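Long-range contact in beta-1,4-mannanase (Aplysia kurodai, PDB 3VUP), which probably hydrolyses the beta-1,4-mannosidic bonds of mannan in the digestive fluid of the sea hare: residues Lys176-Ala182 / Asn235-His239. Residues are numbered along the deposited sequence.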
loop_
_atom_site.group_PDB
_atom_site.type_symbol
_atom_site.label_atom_id
_atom_site.label_comp_id
_atom_site.label_asym_id
_atom_site.label_seq_id
_atom_site.Cartn_x
_atom_site.Cartn_y
_atom_site.Cartn_z
ATOM N N LYS A 176 19.383 10.750 -11.124
ATOM C CA LYS A 176 19.400 9.572 -10.265
ATOM C C LYS A 176 17.994 9.082 -9.926
ATOM O O LYS A 176 17.743 7.875 -9.909
ATOM C CB LYS A 176 20.187 9.879 -8.987
ATOM C CG LYS A 176 20.186 8.771 -7.945
ATOM C CD LYS A 176 21.062 9.134 -6.744
ATOM C CE LYS A 176 20.926 8.115 -5.618
ATOM N NZ LYS A 176 19.685 8.305 -4.808
ATOM N N CYS A 177 17.067 10.003 -9.670
ATOM C CA CYS A 177 15.706 9.601 -9.332
ATOM C C CYS A 177 15.027 8.763 -10.406
ATOM O O CYS A 177 14.067 8.047 -10.102
ATOM C CB CYS A 177 14.828 10.823 -9.057
ATOM S SG CYS A 177 15.273 11.752 -7.597
ATOM N N TYR A 178 15.493 8.874 -11.650
ATOM C CA TYR A 178 14.844 8.177 -12.761
ATOM C C TYR A 178 15.639 6.977 -13.282
ATOM O O TYR A 178 15.116 6.173 -14.048
ATOM C CB TYR A 178 14.579 9.143 -13.927
ATOM C CG TYR A 178 13.876 10.440 -13.553
ATOM C CD1 TYR A 178 12.999 10.511 -12.473
ATOM C CD2 TYR A 178 14.092 11.600 -14.288
ATOM C CE1 TYR A 178 12.369 11.701 -12.133
ATOM C CE2 TYR A 178 13.464 12.791 -13.962
ATOM C CZ TYR A 178 12.600 12.836 -12.882
ATOM O OH TYR A 178 11.970 14.018 -12.539
ATOM N N ASP A 179 16.898 6.861 -12.876
ATOM C CA ASP A 179 17.796 5.835 -13.393
ATOM C C ASP A 179 17.469 4.482 -12.764
ATOM O O ASP A 179 17.358 4.391 -11.545
ATOM C CB ASP A 179 19.227 6.242 -13.052
ATOM C CG ASP A 179 20.251 5.264 -13.566
ATOM O OD1 ASP A 179 20.932 5.595 -14.562
ATOM O OD2 ASP A 179 20.377 4.168 -12.974
ATOM N N THR A 180 17.339 3.433 -13.581
ATOM C CA THR A 180 17.007 2.113 -13.046
ATOM C C THR A 180 18.108 1.091 -13.307
ATOM O O THR A 180 17.865 -0.117 -13.279
ATOM C CB THR A 180 15.663 1.591 -13.576
ATOM O OG1 THR A 180 15.727 1.496 -15.001
ATOM C CG2 THR A 180 14.534 2.523 -13.187
ATOM N N THR A 181 19.326 1.559 -13.552
ATOM C CA THR A 181 20.418 0.621 -13.751
ATOM C C THR A 181 20.669 -0.286 -12.538
ATOM O O THR A 181 21.016 -1.453 -12.708
ATOM C CB THR A 181 21.720 1.312 -14.205
ATOM O OG1 THR A 181 22.178 2.224 -13.198
ATOM C CG2 THR A 181 21.501 2.041 -15.520
ATOM N N ALA A 182 20.441 0.215 -11.323
ATOM C CA ALA A 182 20.632 -0.630 -10.141
ATOM C C ALA A 182 19.641 -1.795 -10.098
ATOM O O ALA A 182 19.900 -2.801 -9.436
ATOM C CB ALA A 182 20.538 0.186 -8.865
ATOM N N ASN A 235 23.785 -1.290 -2.774
ATOM C CA ASN A 235 24.090 -0.996 -4.178
ATOM C C ASN A 235 22.833 -0.653 -4.986
ATOM O O ASN A 235 22.822 -0.774 -6.212
ATOM C CB ASN A 235 24.884 -2.130 -4.856
ATOM C CG ASN A 235 26.072 -2.595 -4.033
ATOM O OD1 ASN A 235 26.836 -1.781 -3.506
ATOM N ND2 ASN A 235 26.236 -3.916 -3.917
ATOM N N MET A 236 21.789 -0.203 -4.289
ATOM C CA MET A 236 20.519 0.148 -4.897
ATOM C C MET A 236 20.305 1.663 -4.896
ATOM O O MET A 236 21.166 2.426 -4.458
ATOM C CB MET A 236 19.380 -0.581 -4.177
ATOM C CG MET A 236 19.509 -2.096 -4.287
ATOM S SD MET A 236 19.311 -2.701 -5.975
ATOM C CE MET A 236 20.264 -4.224 -5.874
ATOM N N ASN A 237 19.138 2.078 -5.371
ATOM C CA ASN A 237 18.788 3.478 -5.528
ATOM C C ASN A 237 17.358 3.664 -5.025
ATOM O O ASN A 237 16.449 2.975 -5.496
ATOM C CB ASN A 237 18.911 3.788 -7.022
ATOM C CG ASN A 237 18.544 5.202 -7.390
ATOM O OD1 ASN A 237 18.444 6.087 -6.546
ATOM N ND2 ASN A 237 18.350 5.426 -8.690
ATOM N N ASN A 238 17.150 4.582 -4.077
ATOM C CA ASN A 238 15.811 4.830 -3.548
ATOM C C ASN A 238 15.063 5.815 -4.427
ATOM O O ASN A 238 15.369 7.008 -4.434
ATOM C CB ASN A 238 15.871 5.363 -2.118
ATOM C CG ASN A 238 14.501 5.694 -1.574
ATOM O OD1 ASN A 238 13.481 5.206 -2.075
ATOM N ND2 ASN A 238 14.464 6.535 -0.548
ATOM N N HIS A 239 14.095 5.305 -5.176
ATOM C CA HIS A 239 13.315 6.132 -6.080
ATOM C C HIS A 239 12.230 6.970 -5.429
ATOM O O HIS A 239 11.669 7.847 -6.076
ATOM C CB HIS A 239 12.688 5.254 -7.150
ATOM C CG HIS A 239 13.691 4.737 -8.120
ATOM N ND1 HIS A 239 14.205 5.525 -9.126
ATOM C CD2 HIS A 239 14.346 3.556 -8.193
ATOM C CE1 HIS A 239 15.109 4.838 -9.799
ATOM N NE2 HIS A 239 15.218 3.639 -9.252
HETATM O O HOH W 1 17.279 1.860 -9.729
HETATM O O HOH W 2 19.786 2.977 -10.490
HETATM O O HOH W 3 22.439 -2.861 -8.117
#
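Two irregular segments, Lys176-Ala182 and Asn235-His239, are joined mainly by side chains of the second reading the backbone carbonyls of the first. Asn237 points its CB toward the other segment and, with chi1 t, extends its amide into the turn: ND2 donates to Lys176 O (2.8 Å, nearly linear) and more weakly to Asp179 O (3.2 Å). Its OD1 accepts from Lys176 NZ at 3.1 Å; the lysine gets there with chi1 to chi3 all t and a final m bend, and the same ammonium forms a salt bridge with Asp232. His239, chi1 m, turns its ring edge to the turn, and ND1 donates to Cys177 O at 2.7 Å. Water 1 lies 2.8 Å from His239 NE2 and donates to Asp179 O. Asp179, chi1 t, reaches forward in an Asx turn, its OD2 accepting from Thr181 N (2.9 Å) and also from Thr181 OG1 (2.7 Å); water 2 links this carboxylate to Ala182 N. At the other end the contact becomes more apolar: the CA-to-CB bond of Met236 points away, but chi1 and chi2, both m, bring SD back to 4.3 Å from Ala182 CB. Water 3 donates to both Ala182 O and Asn235 O. The Cys177-Cys244 disulfide ties the first segment to helix 242-249, on which Tyr178 also rests, while His239 stacks on Tyr197 of helix 197-214. The contact thus joins the loops from neighbouring TIM-barrel strands 157-161 and 220-224 to helices 197-214 and 242-249, at the strands' C-terminal ends, the active-site face in such enzymes.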